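Local coordinates for CEP104 (Gallus gallus, PDB 5JO8), which is a centriolar protein whose TOG domain, a helical-repeat array, probably binds tubulin or microtubules, at residues S192-V197 and Y229-V234. Sequence-based numbering, arbitrary orientation.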
loop_
_atom_site.group_PDB
_atom_site.type_symbol
_atom_site.label_atom_id
_atom_site.label_comp_id
_atom_site.label_asym_id
_atom_site.label_seq_id
_atom_site.Cartn_x
_atom_site.Cartn_y
_atom_site.Cartn_z
ATOM N N SER A 192 10.604 -2.143 5.182
ATOM C CA SER A 192 9.157 -2.229 5.271
ATOM C C SER A 192 8.597 -3.079 4.152
ATOM O O SER A 192 7.681 -3.867 4.363
ATOM C CB SER A 192 8.539 -0.837 5.194
ATOM O OG SER A 192 8.792 -0.102 6.382
ATOM N N ARG A 193 9.173 -2.931 2.969
ATOM C CA ARG A 193 8.684 -3.695 1.830
ATOM C C ARG A 193 8.945 -5.187 1.988
ATOM O O ARG A 193 8.042 -5.993 1.787
ATOM C CB ARG A 193 9.255 -3.187 0.509
ATOM C CG ARG A 193 8.551 -3.804 -0.694
ATOM C CD ARG A 193 7.611 -2.809 -1.391
ATOM N NE ARG A 193 8.368 -1.987 -2.332
ATOM C CZ ARG A 193 8.824 -2.419 -3.503
ATOM N NH1 ARG A 193 8.598 -3.668 -3.888
ATOM N NH2 ARG A 193 9.518 -1.605 -4.286
ATOM N N VAL A 194 10.164 -5.580 2.362
ATOM C CA VAL A 194 10.417 -7.011 2.521
ATOM C C VAL A 194 9.596 -7.605 3.661
ATOM O O VAL A 194 9.134 -8.744 3.576
ATOM C CB VAL A 194 11.913 -7.350 2.629
ATOM C CG1 VAL A 194 12.596 -7.070 1.309
ATOM C CG2 VAL A 194 12.586 -6.556 3.754
ATOM N N GLU A 195 9.400 -6.833 4.728
ATOM C CA GLU A 195 8.631 -7.329 5.850
ATOM C C GLU A 195 7.153 -7.488 5.492
ATOM O O GLU A 195 6.510 -8.438 5.940
ATOM C CB GLU A 195 8.790 -6.405 7.062
ATOM C CG GLU A 195 10.165 -6.422 7.673
ATOM C CD GLU A 195 10.289 -5.409 8.795
ATOM O OE1 GLU A 195 9.563 -4.387 8.767
ATOM O OE2 GLU A 195 11.105 -5.639 9.704
ATOM N N LEU A 196 6.625 -6.556 4.703
ATOM C CA LEU A 196 5.243 -6.652 4.221
ATOM C C LEU A 196 5.016 -7.899 3.377
ATOM O O LEU A 196 4.030 -8.617 3.564
ATOM C CB LEU A 196 4.845 -5.408 3.425
ATOM C CG LEU A 196 4.288 -4.275 4.288
ATOM C CD1 LEU A 196 4.212 -2.978 3.502
ATOM C CD2 LEU A 196 2.915 -4.653 4.817
ATOM N N VAL A 197 5.936 -8.161 2.454
ATOM C CA VAL A 197 5.856 -9.358 1.632
ATOM C C VAL A 197 5.922 -10.591 2.530
ATOM O O VAL A 197 5.088 -11.489 2.413
ATOM C CB VAL A 197 6.967 -9.393 0.549
ATOM C CG1 VAL A 197 6.976 -10.741 -0.167
ATOM C CG2 VAL A 197 6.767 -8.258 -0.459
ATOM N N TYR A 229 22.285 -5.369 5.047
ATOM C CA TYR A 229 22.175 -6.746 5.523
ATOM C C TYR A 229 20.770 -7.115 5.994
ATOM O O TYR A 229 20.257 -8.178 5.660
ATOM C CB TYR A 229 23.182 -7.017 6.653
ATOM C CG TYR A 229 22.939 -8.336 7.369
ATOM C CD1 TYR A 229 23.448 -9.525 6.870
ATOM C CD2 TYR A 229 22.184 -8.387 8.530
ATOM C CE1 TYR A 229 23.224 -10.732 7.516
ATOM C CE2 TYR A 229 21.949 -9.589 9.181
ATOM C CZ TYR A 229 22.469 -10.755 8.671
ATOM O OH TYR A 229 22.232 -11.941 9.333
ATOM N N GLU A 230 20.164 -6.245 6.789
ATOM C CA GLU A 230 18.874 -6.548 7.395
ATOM C C GLU A 230 17.800 -6.781 6.312
ATOM O O GLU A 230 16.921 -7.628 6.471
ATOM C CB GLU A 230 18.485 -5.442 8.380
ATOM C CG GLU A 230 17.405 -5.823 9.356
ATOM C CD GLU A 230 17.215 -4.783 10.441
ATOM O OE1 GLU A 230 18.001 -3.810 10.477
ATOM O OE2 GLU A 230 16.289 -4.945 11.263
ATOM N N VAL A 231 17.909 -6.049 5.206
ATOM C CA VAL A 231 17.027 -6.247 4.051
ATOM C C VAL A 231 17.255 -7.613 3.400
ATOM O O VAL A 231 16.307 -8.367 3.145
ATOM C CB VAL A 231 17.210 -5.126 3.018
ATOM C CG1 VAL A 231 16.287 -5.359 1.814
ATOM C CG2 VAL A 231 16.936 -3.769 3.639
ATOM N N ARG A 232 18.517 -7.938 3.131
ATOM C CA ARG A 232 18.843 -9.225 2.538
ATOM C C ARG A 232 18.387 -10.371 3.426
ATOM O O ARG A 232 17.962 -11.412 2.934
ATOM C CB ARG A 232 20.354 -9.350 2.279
ATOM C CG ARG A 232 20.913 -8.291 1.343
ATOM C CD ARG A 232 22.351 -8.583 0.935
ATOM N NE ARG A 232 23.264 -8.646 2.077
ATOM C CZ ARG A 232 23.910 -7.602 2.589
ATOM N NH1 ARG A 232 24.733 -7.770 3.617
ATOM N NH2 ARG A 232 23.745 -6.390 2.075
ATOM N N ASP A 233 18.487 -10.182 4.738
ATOM C CA ASP A 233 18.124 -11.238 5.666
ATOM C C ASP A 233 16.633 -11.576 5.599
ATOM O O ASP A 233 16.263 -12.746 5.664
ATOM C CB ASP A 233 18.549 -10.882 7.091
ATOM C CG ASP A 233 18.183 -11.956 8.095
ATOM O OD1 ASP A 233 18.821 -13.028 8.074
ATOM O OD2 ASP A 233 17.264 -11.727 8.910
ATOM N N VAL A 234 15.774 -10.565 5.430
ATOM C CA VAL A 234 14.354 -10.856 5.267
ATOM C C VAL A 234 14.122 -11.578 3.940
ATOM O O VAL A 234 13.324 -12.509 3.865
ATOM C CB VAL A 234 13.480 -9.601 5.367
ATOM C CG1 VAL A 234 12.007 -9.984 5.248
ATOM C CG2 VAL A 234 13.747 -8.889 6.680
#
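Val194 meets Val234 obliquely: CG2 of Val194 packs 3.6 Å from CB of Val234, while CG1 of Val234 reaches past it to within 3.5 Å of the main-chain O of Val194. In Val234, CG1 is trans to the backbone N (chi1 -178°), which extends that methyl toward the neighbouring helix; in Val194, chi1 of -68° sets CG2 against Val234 and leaves CG1 for Val231, whose own CG1 it meets at 4.1 Å, the two side chains running roughly perpendicular. Glu195 lies at the exposed border, its CG 4.5 Å from CG2 of Val234. Further out, Phe219 and Ala223 of helix 213-223 pack on Val194, and Val231 also touches Ala190 and Met191, earlier on helix 187-204. Next to Val194 in the chain, Arg193 is hydrogen-bonded to the carbonyl oxygens of Leu177, Gln179 and Leu180. The segment axes approach to 9.2 Å at 16°, so the two segments, on helices 187-204 and 229-245, run nearly parallel, consistent with the side-by-side helices of a TOG domain's HEAT-like array. With no hydrogen bond or salt bridge between the segments, this join rests on the shape and burial of three valines; the like-charged carboxylates of Glu195 and Glu230, 5.5 Å apart between their OE2 atoms, probably add no attraction.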